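Side-chain contacts in virulence-associated protein I (Coxiella burnetii, PDB 3TRB), which probably binds DNA as the antidote (antitoxin) protein of a HigA-family addiction module: residues E20-G23 with K27-A30; V44-I47 with A51-I54; L60-F65 with E71-L76. All coordinates share one frame; numbering follows the deposited sequence.

Interaction 1 (E20-G23 with K27-A30); sequences EELG and KMSA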
loop_
_atom_site.group_PDB
_atom_site.type_symbol
_atom_site.label_atom_id
_atom_site.label_comp_id
_atom_site.label_asym_id
_atom_site.label_seq_id
_atom_site.Cartn_x
_atom_site.Cartn_y
_atom_site.Cartn_z
ATOM N N GLU A 20 -14.716 17.659 24.338
ATOM C CA GLU A 20 -15.871 18.333 23.754
ATOM C C GLU A 20 -17.080 17.404 23.701
ATOM O O GLU A 20 -18.202 17.811 23.998
ATOM C CB GLU A 20 -15.535 18.841 22.351
ATOM C CG GLU A 20 -14.570 20.016 22.322
ATOM C CD GLU A 20 -15.261 21.345 22.558
ATOM O OE1 GLU A 20 -16.418 21.502 22.114
ATOM O OE2 GLU A 20 -14.647 22.232 23.186
ATOM N N GLU A 21 -16.842 16.153 23.321
ATOM C CA GLU A 21 -17.911 15.162 23.236
ATOM C C GLU A 21 -18.514 14.865 24.604
ATOM O O GLU A 21 -19.736 14.803 24.754
ATOM C CB GLU A 21 -17.401 13.874 22.590
ATOM C CG GLU A 21 -17.200 13.976 21.089
ATOM C CD GLU A 21 -18.490 14.275 20.354
ATOM O OE1 GLU A 21 -19.560 13.820 20.814
ATOM O OE2 GLU A 21 -18.435 14.970 19.318
ATOM N N LEU A 22 -17.654 14.677 25.599
ATOM C CA LEU A 22 -18.110 14.427 26.961
ATOM C C LEU A 22 -18.988 15.572 27.451
ATOM O O LEU A 22 -20.040 15.347 28.051
ATOM C CB LEU A 22 -16.918 14.249 27.904
ATOM C CG LEU A 22 -16.027 13.027 27.661
ATOM C CD1 LEU A 22 -14.868 13.006 28.645
ATOM C CD2 LEU A 22 -16.839 11.747 27.760
ATOM N N GLY A 23 -18.550 16.798 27.187
ATOM C CA GLY A 23 -19.288 17.978 27.594
ATOM C C GLY A 23 -20.706 17.979 27.059
ATOM O O GLY A 23 -21.644 18.336 27.769
ATOM N N LYS A 27 -22.371 16.813 30.380
ATOM C CA LYS A 27 -21.150 17.082 31.135
ATOM C C LYS A 27 -20.606 15.821 31.803
ATOM O O LYS A 27 -20.437 15.778 33.021
ATOM C CB LYS A 27 -21.397 18.166 32.188
ATOM C CG LYS A 27 -21.959 19.463 31.628
ATOM C CD LYS A 27 -22.187 20.486 32.729
ATOM C CE LYS A 27 -22.829 21.753 32.190
ATOM N NZ LYS A 27 -23.115 22.736 33.274
HETATM N N MSE A 28 -20.337 14.796 31.001
HETATM C CA MSE A 28 -19.822 13.538 31.528
HETATM C C MSE A 28 -18.396 13.697 32.049
HETATM O O MSE A 28 -17.544 14.284 31.383
HETATM C CB MSE A 28 -19.882 12.445 30.460
HETATM C CG MSE A 28 -19.296 11.119 30.903
HETATM SE SE MSE A 28 -19.566 9.699 29.594
HETATM C CE MSE A 28 -21.509 9.549 29.694
ATOM N N SER A 29 -18.144 13.167 33.243
ATOM C CA SER A 29 -16.835 13.288 33.879
ATOM C C SER A 29 -15.862 12.226 33.377
ATOM O O SER A 29 -16.250 11.296 32.671
ATOM C CB SER A 29 -16.969 13.183 35.399
ATOM O OG SER A 29 -17.339 11.871 35.788
ATOM N N ALA A 30 -14.597 12.374 33.753
ATOM C CA ALA A 30 -13.575 11.398 33.396
ATOM C C ALA A 30 -13.870 10.058 34.057
ATOM O O ALA A 30 -13.710 9.003 33.441
ATOM C CB ALA A 30 -12.197 11.899 33.796
#

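Interaction 2 (V44-I47 with A51-I54); sequences VTAI and ARSI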
loop_
_atom_site.group_PDB
_atom_site.type_symbol
_atom_site.label_atom_id
_atom_site.label_comp_id
_atom_site.label_asym_id
_atom_site.label_seq_id
_atom_site.Cartn_x
_atom_site.Cartn_y
_atom_site.Cartn_z
ATOM N N VAL A 44 -8.110 7.816 31.099
ATOM C CA VAL A 44 -8.999 8.818 30.522
ATOM C C VAL A 44 -8.464 10.226 30.770
ATOM O O VAL A 44 -8.392 11.043 29.855
ATOM C CB VAL A 44 -10.423 8.709 31.099
ATOM C CG1 VAL A 44 -11.259 9.905 30.674
ATOM C CG2 VAL A 44 -11.076 7.406 30.660
ATOM N N THR A 45 -8.090 10.501 32.015
ATOM C CA THR A 45 -7.548 11.803 32.386
ATOM C C THR A 45 -6.297 12.150 31.582
ATOM O O THR A 45 -6.136 13.282 31.124
ATOM C CB THR A 45 -7.221 11.864 33.887
ATOM O OG1 THR A 45 -8.440 11.857 34.640
ATOM C CG2 THR A 45 -6.439 13.125 34.213
ATOM N N ALA A 46 -5.416 11.169 31.415
ATOM C CA ALA A 46 -4.184 11.370 30.662
ATOM C C ALA A 46 -4.474 11.731 29.208
ATOM O O ALA A 46 -3.830 12.612 28.640
ATOM C CB ALA A 46 -3.307 10.130 30.742
ATOM N N ILE A 47 -5.449 11.051 28.613
ATOM C CA ILE A 47 -5.845 11.330 27.238
ATOM C C ILE A 47 -6.461 12.720 27.127
ATOM O O ILE A 47 -6.156 13.472 26.202
ATOM C CB ILE A 47 -6.845 10.281 26.716
ATOM C CG1 ILE A 47 -6.175 8.908 26.624
ATOM C CG2 ILE A 47 -7.403 10.701 25.365
ATOM C CD1 ILE A 47 -7.126 7.787 26.264
ATOM N N ALA A 51 -1.651 13.901 27.523
ATOM C CA ALA A 51 -0.434 13.301 28.055
ATOM C C ALA A 51 -0.267 11.854 27.603
ATOM O O ALA A 51 0.773 11.242 27.832
ATOM C CB ALA A 51 -0.418 13.390 29.576
ATOM N N ARG A 52 -1.298 11.301 26.978
ATOM C CA ARG A 52 -1.212 9.949 26.446
ATOM C C ARG A 52 -1.985 9.826 25.140
ATOM O O ARG A 52 -2.906 10.596 24.873
ATOM C CB ARG A 52 -1.704 8.919 27.468
ATOM C CG ARG A 52 -0.788 8.746 28.678
ATOM C CD ARG A 52 0.618 8.322 28.274
ATOM N NE ARG A 52 1.464 8.050 29.434
ATOM C CZ ARG A 52 2.223 8.956 30.044
ATOM N NH1 ARG A 52 2.253 10.207 29.609
ATOM N NH2 ARG A 52 2.957 8.610 31.092
ATOM N N SER A 53 -1.592 8.853 24.329
ATOM C CA SER A 53 -2.191 8.653 23.014
ATOM C C SER A 53 -3.377 7.697 23.066
ATOM O O SER A 53 -3.570 6.984 24.050
ATOM C CB SER A 53 -1.150 8.116 22.027
ATOM O OG SER A 53 -0.056 9.008 21.897
ATOM N N ILE A 54 -4.174 7.693 22.002
ATOM C CA ILE A 54 -5.245 6.715 21.861
ATOM C C ILE A 54 -4.699 5.455 21.205
ATOM O O ILE A 54 -4.326 5.467 20.030
ATOM C CB ILE A 54 -6.411 7.252 21.016
ATOM C CG1 ILE A 54 -7.095 8.423 21.725
ATOM C CG2 ILE A 54 -7.419 6.147 20.737
ATOM C CD1 ILE A 54 -8.376 8.871 21.057
#

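Interaction 3 (L60-F65 with E71-L76); sequences LRLAKF and EFWLNL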
loop_
_atom_site.group_PDB
_atom_site.type_symbol
_atom_site.label_atom_id
_atom_site.label_comp_id
_atom_site.label_asym_id
_atom_site.label_seq_id
_atom_site.Cartn_x
_atom_site.Cartn_y
_atom_site.Cartn_z
ATOM N N LEU A 60 -11.141 0.991 20.174
ATOM C CA LEU A 60 -12.211 0.000 20.098
ATOM C C LEU A 60 -13.264 0.242 21.171
ATOM O O LEU A 60 -14.461 0.093 20.924
ATOM C CB LEU A 60 -11.644 -1.415 20.234
ATOM C CG LEU A 60 -10.868 -1.969 19.036
ATOM C CD1 LEU A 60 -10.210 -3.292 19.392
ATOM C CD2 LEU A 60 -11.789 -2.130 17.839
ATOM N N ARG A 61 -12.814 0.617 22.363
ATOM C CA ARG A 61 -13.725 0.887 23.470
ATOM C C ARG A 61 -14.535 2.156 23.216
ATOM O O ARG A 61 -15.749 2.178 23.423
ATOM C CB ARG A 61 -12.955 0.985 24.787
ATOM C CG ARG A 61 -12.192 -0.285 25.134
ATOM C CD ARG A 61 -11.426 -0.154 26.439
ATOM N NE ARG A 61 -10.754 -1.402 26.785
ATOM C CZ ARG A 61 -11.326 -2.397 27.456
ATOM N NH1 ARG A 61 -12.586 -2.289 27.854
ATOM N NH2 ARG A 61 -10.640 -3.499 27.725
ATOM N N LEU A 62 -13.857 3.207 22.764
ATOM C CA LEU A 62 -14.519 4.457 22.410
ATOM C C LEU A 62 -15.534 4.240 21.294
ATOM O O LEU A 62 -16.633 4.793 21.327
ATOM C CB LEU A 62 -13.494 5.510 21.987
ATOM C CG LEU A 62 -12.619 6.104 23.091
ATOM C CD1 LEU A 62 -11.485 6.922 22.492
ATOM C CD2 LEU A 62 -13.455 6.950 24.043
ATOM N N ALA A 63 -15.160 3.431 20.307
ATOM C CA ALA A 63 -16.042 3.135 19.184
ATOM C C ALA A 63 -17.332 2.468 19.650
ATOM O O ALA A 63 -18.422 2.824 19.203
ATOM C CB ALA A 63 -15.325 2.256 18.170
ATOM N N LYS A 64 -17.199 1.503 20.555
ATOM C CA LYS A 64 -18.346 0.771 21.082
ATOM C C LYS A 64 -19.239 1.675 21.926
ATOM O O LYS A 64 -20.463 1.581 21.868
ATOM C CB LYS A 64 -17.876 -0.425 21.915
ATOM C CG LYS A 64 -18.997 -1.223 22.571
ATOM C CD LYS A 64 -19.769 -2.048 21.556
ATOM C CE LYS A 64 -20.846 -2.889 22.230
ATOM N NZ LYS A 64 -20.270 -3.872 23.190
ATOM N N PHE A 65 -18.622 2.556 22.708
ATOM C CA PHE A 65 -19.373 3.442 23.589
ATOM C C PHE A 65 -20.073 4.567 22.832
ATOM O O PHE A 65 -21.263 4.810 23.034
ATOM C CB PHE A 65 -18.462 4.027 24.669
ATOM C CG PHE A 65 -19.150 5.010 25.577
ATOM C CD1 PHE A 65 -20.063 4.578 26.522
ATOM C CD2 PHE A 65 -18.871 6.366 25.494
ATOM C CE1 PHE A 65 -20.693 5.477 27.363
ATOM C CE2 PHE A 65 -19.498 7.270 26.331
ATOM C CZ PHE A 65 -20.410 6.824 27.267
ATOM N N GLU A 71 -11.531 3.387 13.648
ATOM C CA GLU A 71 -10.712 4.120 12.689
ATOM C C GLU A 71 -10.797 5.626 12.915
ATOM O O GLU A 71 -9.805 6.339 12.774
ATOM C CB GLU A 71 -11.122 3.782 11.253
ATOM C CG GLU A 71 -10.727 2.386 10.787
ATOM C CD GLU A 71 -11.713 1.312 11.209
ATOM O OE1 GLU A 71 -12.722 1.645 11.867
ATOM O OE2 GLU A 71 -11.478 0.132 10.874
ATOM N N PHE A 72 -11.989 6.103 13.260
ATOM C CA PHE A 72 -12.197 7.524 13.520
ATOM C C PHE A 72 -11.240 8.048 14.583
ATOM O O PHE A 72 -10.622 9.098 14.406
ATOM C CB PHE A 72 -13.644 7.784 13.949
ATOM C CG PHE A 72 -13.868 9.147 14.539
ATOM C CD1 PHE A 72 -14.125 10.238 13.725
ATOM C CD2 PHE A 72 -13.829 9.335 15.910
ATOM C CE1 PHE A 72 -14.336 11.491 14.268
ATOM C CE2 PHE A 72 -14.039 10.584 16.459
ATOM C CZ PHE A 72 -14.292 11.663 15.636
ATOM N N TRP A 73 -11.119 7.311 15.683
ATOM C CA TRP A 73 -10.303 7.747 16.811
ATOM C C TRP A 73 -8.806 7.634 16.537
ATOM O O TRP A 73 -8.026 8.487 16.958
ATOM C CB TRP A 73 -10.682 6.977 18.081
ATOM C CG TRP A 73 -12.067 7.294 18.552
ATOM C CD1 TRP A 73 -13.180 6.520 18.412
ATOM C CD2 TRP A 73 -12.490 8.488 19.223
ATOM N NE1 TRP A 73 -14.270 7.154 18.964
ATOM C CE2 TRP A 73 -13.872 8.364 19.468
ATOM C CE3 TRP A 73 -11.833 9.648 19.645
ATOM C CZ2 TRP A 73 -14.607 9.353 20.114
ATOM C CZ3 TRP A 73 -12.564 10.629 20.287
ATOM C CH2 TRP A 73 -13.938 10.475 20.515
ATOM N N LEU A 74 -8.408 6.585 15.826
ATOM C CA LEU A 74 -7.002 6.403 15.488
ATOM C C LEU A 74 -6.546 7.436 14.465
ATOM O O LEU A 74 -5.405 7.892 14.502
ATOM C CB LEU A 74 -6.741 4.985 14.975
ATOM C CG LEU A 74 -6.891 3.866 16.006
ATOM C CD1 LEU A 74 -6.508 2.523 15.404
ATOM C CD2 LEU A 74 -6.045 4.162 17.232
ATOM N N ASN A 75 -7.443 7.806 13.557
ATOM C CA ASN A 75 -7.140 8.834 12.565
ATOM C C ASN A 75 -6.983 10.213 13.198
ATOM O O ASN A 75 -6.232 11.051 12.698
ATOM C CB ASN A 75 -8.202 8.866 11.466
ATOM C CG ASN A 75 -7.894 7.901 10.334
ATOM O OD1 ASN A 75 -6.898 7.175 10.373
ATOM N ND2 ASN A 75 -8.748 7.887 9.319
ATOM N N LEU A 76 -7.696 10.449 14.297
ATOM C CA LEU A 76 -7.512 11.675 15.062
ATOM C C LEU A 76 -6.108 11.702 15.652
ATOM O O LEU A 76 -5.435 12.729 15.628
ATOM C CB LEU A 76 -8.560 11.789 16.173
ATOM C CG LEU A 76 -9.988 12.117 15.734
ATOM C CD1 LEU A 76 -10.892 12.262 16.947
ATOM C CD2 LEU A 76 -10.010 13.386 14.896
#

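Interaction 1 (E20-G23 with K27-A30)
Leu22 and Gly23, near the end of helix 14-24, offer their carbonyl oxygens to the backbone nitrogens of the chain that folds back at Lys27. Lys27 N donates to Gly23 O over 3.1 Å. Met28 N reaches Leu22 O at 3.0 Å, with an N-H...O angle of 157°. Lys27 has a positive phi of 48°, the left-handed helical conformation, which turns the chain out of the helix. The CA atoms of Gly23 and Lys27 come to 4.1 Å.

This turn joins the first helix of the chain to helix 30-37, consistent with the five-helix fold of XRE-type domains. Ser29 is the N-cap of that next helix. Its OG caps a backbone N in the first turn, and its own N is bonded to Gln32 OE1, an arrangement consistent with a capping box.

The side-chain contact is between Leu22 and Met28, a selenomethionine, and the two cross obliquely. The branch CD2 of Leu22 meets Met28 SE at 3.9 Å and lies about as close to its CG. Met28 CG is anti to the backbone N (chi1 177°), and the chain bends only at its last torsion. Leu22 CB also rests 3.5 Å from Met28 O. Beyond this pair, Met28 packs on Tyr100 of a second subunit, while Leu22 reaches Leu33, Leu48 and Phe66.

Interaction 2 (V44-I47 with A51-I54)
Ala46 O receives the backbone of the returning chain. Ala51 N donates to it over 2.8 Å with an N-H...O angle of 154°. Arg52 N also points to Ala46 O, at 3.3 Å, but this second bond is bent and weak. One carbonyl near the end of helix 41-48 thus takes one good bond and one weak one from successive residues of the loop.

The methyl of Ala46 is covered by the base of the Arg52 side chain. Arg52 CG lies 3.5 Å from Ala46 CB, with Arg52 CB slightly farther off. Arg52 CG stands beside its own backbone N (chi1 -69°), and a second bend at chi2 carries the guanidinium away from the helix. Arg52 is exposed and was modelled in two conformers. In one conformer NH1 turns back to Ala51 O, but the distance is too short to rely on.

Ile47 faces the later part of the loop. Its CG1 lies 4.1 Å from both Arg52 O and Ser53 O. Its other branch, CG2, reaches Ile54 CG1 at 4.3 Å, a loose apolar contact. Ile54 is held from outside by a hydrogen bond from its N to Gln77 OE1, on helix 70-96.

Helix 41-48 is probably the recognition helix, as in other XRE-type domains. Ile47 packs against Leu18 of helix 14-24 and Thr58 of helix 56-66. Ile54 fills in between Pro14 of helix 14-24 and Ala59 of helix 56-66.

Interaction 3 (L60-F65 with E71-L76)
Leu62 is the main contact of helix 56-66 with the indole of Trp73 on helix 70-96. Leu62 CB sits over the five-membered ring, 3.7 Å from its centroid and 18° off the ring normal, a CH-pi contact. The closest single approach is Leu62 CB to Trp73 NE1, 3.5 Å. With Leu62 CG beside the backbone N (chi1 -72°) and chi2 near 169°, the branch CD1 lies over the same face. CD1 is 3.8 Å from Trp73 CD2, offset toward the ring rim. The two side chains cross at about a right angle.

These are the last two of the chain's five helices, and helix 70-96 is also the longest. The contact is buried. Leu18 of helix 14-24 touches both Leu62 and Trp73.

Ala63 comes next and contributes little. Its backbone N lies 4.1 Å from Trp73 NE1, oblique to the ring, and Pro70 packs on its methyl. The indole nitrogen has a weak hydrogen bond to Thr68 OG1 in the loop between the helices.

On the opposite face of the indole, Phe72 CE2 stands 3.6 Å above the ring plane, over its centre. Trp73 CD1 lies in turn at the edge of the Phe72 ring.

In the fold
The three contacts follow one another along the chain and touch pairwise within one small helical bundle. Interactions 1 and 2 have centres about 14 Å apart and touch where Ala30 CB lies 3.9 Å from Thr45 OG1. This links the two helices of the helix-turn-helix, 30-37 and 41-48, of which 41-48 probably reads DNA. The centres of interactions 2 and 3 are also about 14 Å apart. Ile54 CD1 bridges them, at 3.8 Å from Trp73 CE3 and 3.9 Å from Leu62 CD1. Interactions 1 and 3, with centres about 16 Å apart, meet through Met28 SE and Phe65 CZ at 3.8 Å. A second subunit reaches interaction 3 too, where its Glu96 forms a salt bridge with Arg61.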